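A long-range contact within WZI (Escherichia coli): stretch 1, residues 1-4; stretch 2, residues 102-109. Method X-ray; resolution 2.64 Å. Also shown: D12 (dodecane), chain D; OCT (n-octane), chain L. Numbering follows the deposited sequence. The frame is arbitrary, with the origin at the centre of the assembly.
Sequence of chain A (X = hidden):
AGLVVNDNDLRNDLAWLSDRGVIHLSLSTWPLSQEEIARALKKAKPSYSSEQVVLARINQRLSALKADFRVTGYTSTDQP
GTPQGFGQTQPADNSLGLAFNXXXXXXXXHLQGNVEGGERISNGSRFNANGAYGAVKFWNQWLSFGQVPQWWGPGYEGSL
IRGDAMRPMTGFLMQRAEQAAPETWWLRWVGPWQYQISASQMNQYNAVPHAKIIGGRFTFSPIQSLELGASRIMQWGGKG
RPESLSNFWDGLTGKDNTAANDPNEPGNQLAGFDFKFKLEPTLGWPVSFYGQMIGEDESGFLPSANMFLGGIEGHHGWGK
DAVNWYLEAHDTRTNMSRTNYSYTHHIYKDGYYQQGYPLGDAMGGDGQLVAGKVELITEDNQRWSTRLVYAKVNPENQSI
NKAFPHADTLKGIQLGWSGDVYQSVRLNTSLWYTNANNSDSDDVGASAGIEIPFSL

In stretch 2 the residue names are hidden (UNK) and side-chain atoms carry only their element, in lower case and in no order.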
# COMPACT_ATOMS: atom_id res chain seq x y z
N ALA A 1 -11.28 9.54 13.59
CA ALA A 1 -10.01 10.32 13.64
C ALA A 1 -8.77 9.41 13.59
O ALA A 1 -8.86 8.20 13.81
CB ALA A 1 -9.98 11.19 14.89
N GLY A 2 -7.62 10.01 13.30
CA GLY A 2 -6.35 9.34 13.38
C GLY A 2 -5.87 8.75 12.08
O GLY A 2 -6.10 9.31 11.01
N LEU A 3 -5.18 7.61 12.17
CA LEU A 3 -4.62 6.96 10.99
C LEU A 3 -5.70 6.25 10.19
O LEU A 3 -6.71 5.82 10.73
CB LEU A 3 -3.56 5.94 11.40
CG LEU A 3 -2.39 6.47 12.22
CD1 LEU A 3 -1.35 5.36 12.39
CD2 LEU A 3 -1.80 7.73 11.59
N VAL A 4 -5.46 6.15 8.88
CA VAL A 4 -6.34 5.45 7.96
C VAL A 4 -5.44 4.56 7.10
O VAL A 4 -4.82 5.03 6.15
CB VAL A 4 -7.16 6.43 7.07
CG1 VAL A 4 -8.29 5.70 6.36
CG2 VAL A 4 -7.70 7.57 7.91
N UNK A 102 -11.75 3.13 18.57
CA UNK A 102 -12.09 4.36 19.26
C UNK A 102 -11.07 5.45 19.00
O UNK A 102 -9.87 5.25 19.18
n UNK A 102 -14.28 5.19 21.34
c UNK A 102 -12.21 4.14 20.75
o UNK A 102 -12.38 6.18 21.98
c UNK A 102 -12.97 5.25 21.43
N UNK A 103 -11.56 6.62 18.59
CA UNK A 103 -10.67 7.71 18.26
C UNK A 103 -11.32 9.04 18.56
O UNK A 103 -12.54 9.14 18.56
o UNK A 103 -11.49 7.71 16.01
c UNK A 103 -10.31 7.66 16.79
N UNK A 104 -10.48 10.04 18.82
CA UNK A 104 -10.94 11.41 18.97
C UNK A 104 -9.92 12.44 18.50
O UNK A 104 -8.93 12.12 17.85
N UNK A 105 -10.19 13.70 18.84
CA UNK A 105 -9.31 14.82 18.54
C UNK A 105 -7.81 14.46 18.60
O UNK A 105 -7.07 14.76 17.67
c UNK A 105 -9.65 15.98 19.50
c UNK A 105 -8.62 17.10 19.61
c UNK A 105 -8.35 17.79 18.29
o UNK A 105 -9.29 17.85 17.46
o UNK A 105 -7.22 18.26 18.08
N UNK A 106 -7.38 13.81 19.68
CA UNK A 106 -5.96 13.54 19.87
C UNK A 106 -5.61 12.08 20.04
O UNK A 106 -4.50 11.77 20.49
c UNK A 106 -4.75 11.27 24.65
c UNK A 106 -6.81 13.10 24.42
c UNK A 106 -4.76 12.08 23.51
c UNK A 106 -6.15 14.02 22.36
n UNK A 106 -7.67 14.05 24.05
c UNK A 106 -5.43 14.33 21.07
c UNK A 106 -7.31 14.60 22.85
c UNK A 106 -5.74 11.37 25.64
c UNK A 106 -5.79 13.01 23.37
c UNK A 106 -6.79 12.29 25.54
N UNK A 107 -6.50 11.17 19.66
CA UNK A 107 -6.24 9.74 19.84
C UNK A 107 -6.90 8.85 18.84
O UNK A 107 -7.96 9.18 18.31
c UNK A 107 -9.03 11.47 22.16
c UNK A 107 -8.80 7.92 21.40
c UNK A 107 -11.53 10.06 22.36
c UNK A 107 -11.43 11.43 22.63
c UNK A 107 -6.62 9.31 21.25
c UNK A 107 -10.21 12.12 22.53
c UNK A 107 -8.09 9.10 21.49
n UNK A 107 -10.13 8.11 21.69
c UNK A 107 -10.35 9.40 22.00
c UNK A 107 -9.07 10.10 21.89
N UNK A 108 -6.29 7.69 18.59
CA UNK A 108 -6.83 6.68 17.68
C UNK A 108 -6.45 5.31 18.22
O UNK A 108 -5.26 5.00 18.34
c UNK A 108 -6.24 6.87 16.28
o UNK A 108 -7.94 5.35 15.49
c UNK A 108 -6.93 6.04 15.20
o UNK A 108 -6.45 6.09 14.04
N UNK A 109 -7.44 4.50 18.55
CA UNK A 109 -7.20 3.15 19.04
C UNK A 109 -7.93 2.13 18.18
O UNK A 109 -9.15 2.22 18.03
c UNK A 109 -7.63 3.00 20.50
c UNK A 109 -6.70 3.79 21.39
c UNK A 109 -7.65 1.54 20.90
C1 D12 D . -10.33 8.50 25.76
C2 D12 D . -8.82 8.57 25.59
C3 D12 D . -8.21 7.24 25.12
C4 D12 D . -6.74 7.41 24.69
C5 D12 D . -5.99 6.07 24.58
C6 D12 D . -4.71 6.20 23.73
C7 D12 D . -3.53 5.43 24.30
C8 D12 D . -2.64 4.76 23.24
C9 D12 D . -1.46 5.63 22.81
C10 D12 D . -0.27 4.83 22.29
C11 D12 D . 0.60 5.66 21.34
C12 D12 D . 2.08 5.33 21.44
C1 OCT L . -4.66 17.07 24.74
C2 OCT L . -3.19 16.72 24.55
C3 OCT L . -2.93 15.22 24.69
C4 OCT L . -1.44 14.87 24.53
C5 OCT L . -1.19 13.37 24.68
C6 OCT L . 0.30 13.03 24.73
C7 OCT L . 0.56 11.61 25.25
C8 OCT L . 1.96 11.12 24.90

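Position 102 carries four side-chain atoms, two carbons with one oxygen and one nitrogen on the second. That is a short carboxamide, and its CA-to-CB bond points away from stretch 1, which it does not touch. The residue is Asn-102; its backbone N and O pair with the O and N of position 109, the frame of a hairpin.

Position 103 has one carbon and then one oxygen, and its CA-to-CB bond points toward stretch 1. The oxygen lies 3.0 Å from Ala-1 N, close enough to accept a hydrogen bond from the chain terminus. One carbon and a hydroxyl make Ser-103, with chi1 in the p well.

Position 104 has no side-chain atoms, so it is Gly-104. Its carbonyl O still meets stretch 1, 3.3 Å from Ala-1 CB. A CB here would point away from stretch 1 and run into a ring carbon of position 107, about 2.2 Å off; the bare backbone leaves that ring its place.

Position 105 shows an unbranched run of three carbons ending in two oxygens, exposed and clear of stretch 1. This is Glu-105, on the type I turn that starts at Gly-104.

Position 106 has one carbon leading to fused five- and six-membered rings with eight carbons and one nitrogen. Its CA-to-CB bond points away from stretch 1, and one ring face is covered by n-octane. It is Trp-106.

Position 107 repeats that fused ring system and is Trp-107. Its NE1 donates to Asn-102 OD1 at 3.0 Å, and dodecane lies over one face, with Trp-107 CD1 3.8 Å from D12 C3.

Position 108 has two carbons, the second bearing two oxygens, and its CA-to-CB bond points toward stretch 1. One oxygen sits 2.7 Å from Leu-3 N and 3.3 Å from Gly-2 CA. A short carboxylate identifies Asp-108.

Position 109 has one carbon carrying two more, its CA-to-CB bond pointing away from stretch 1: Val-109, whose CG2 lies 3.9 Å from D12 C6.

The contact works through alternation. Ser-103 and Asp-108 face the N-terminal segment, while Asn-102, Trp-107 and Val-109 turn away, the last two meeting dodecane. The polar side chains address backbone nitrogens, the terminal amine of Ala-1 and the amide of Leu-3: Ala-1 N donates to Ser-103 OG, and Leu-3 N makes a weak hydrogen bond, bent to 124°, with Asp-108 OD2. Between these anchors Gly-2 lets the carboxylate in close, since an ideal CB there would fall 2.2 Å from Asp-108 OD2; its backbone angles call for glycine as well. The rule is compact: two short polar side chains hold a chain end, and a missing side chain makes the room.

Stretch 2 102-109: NSGEWWDV
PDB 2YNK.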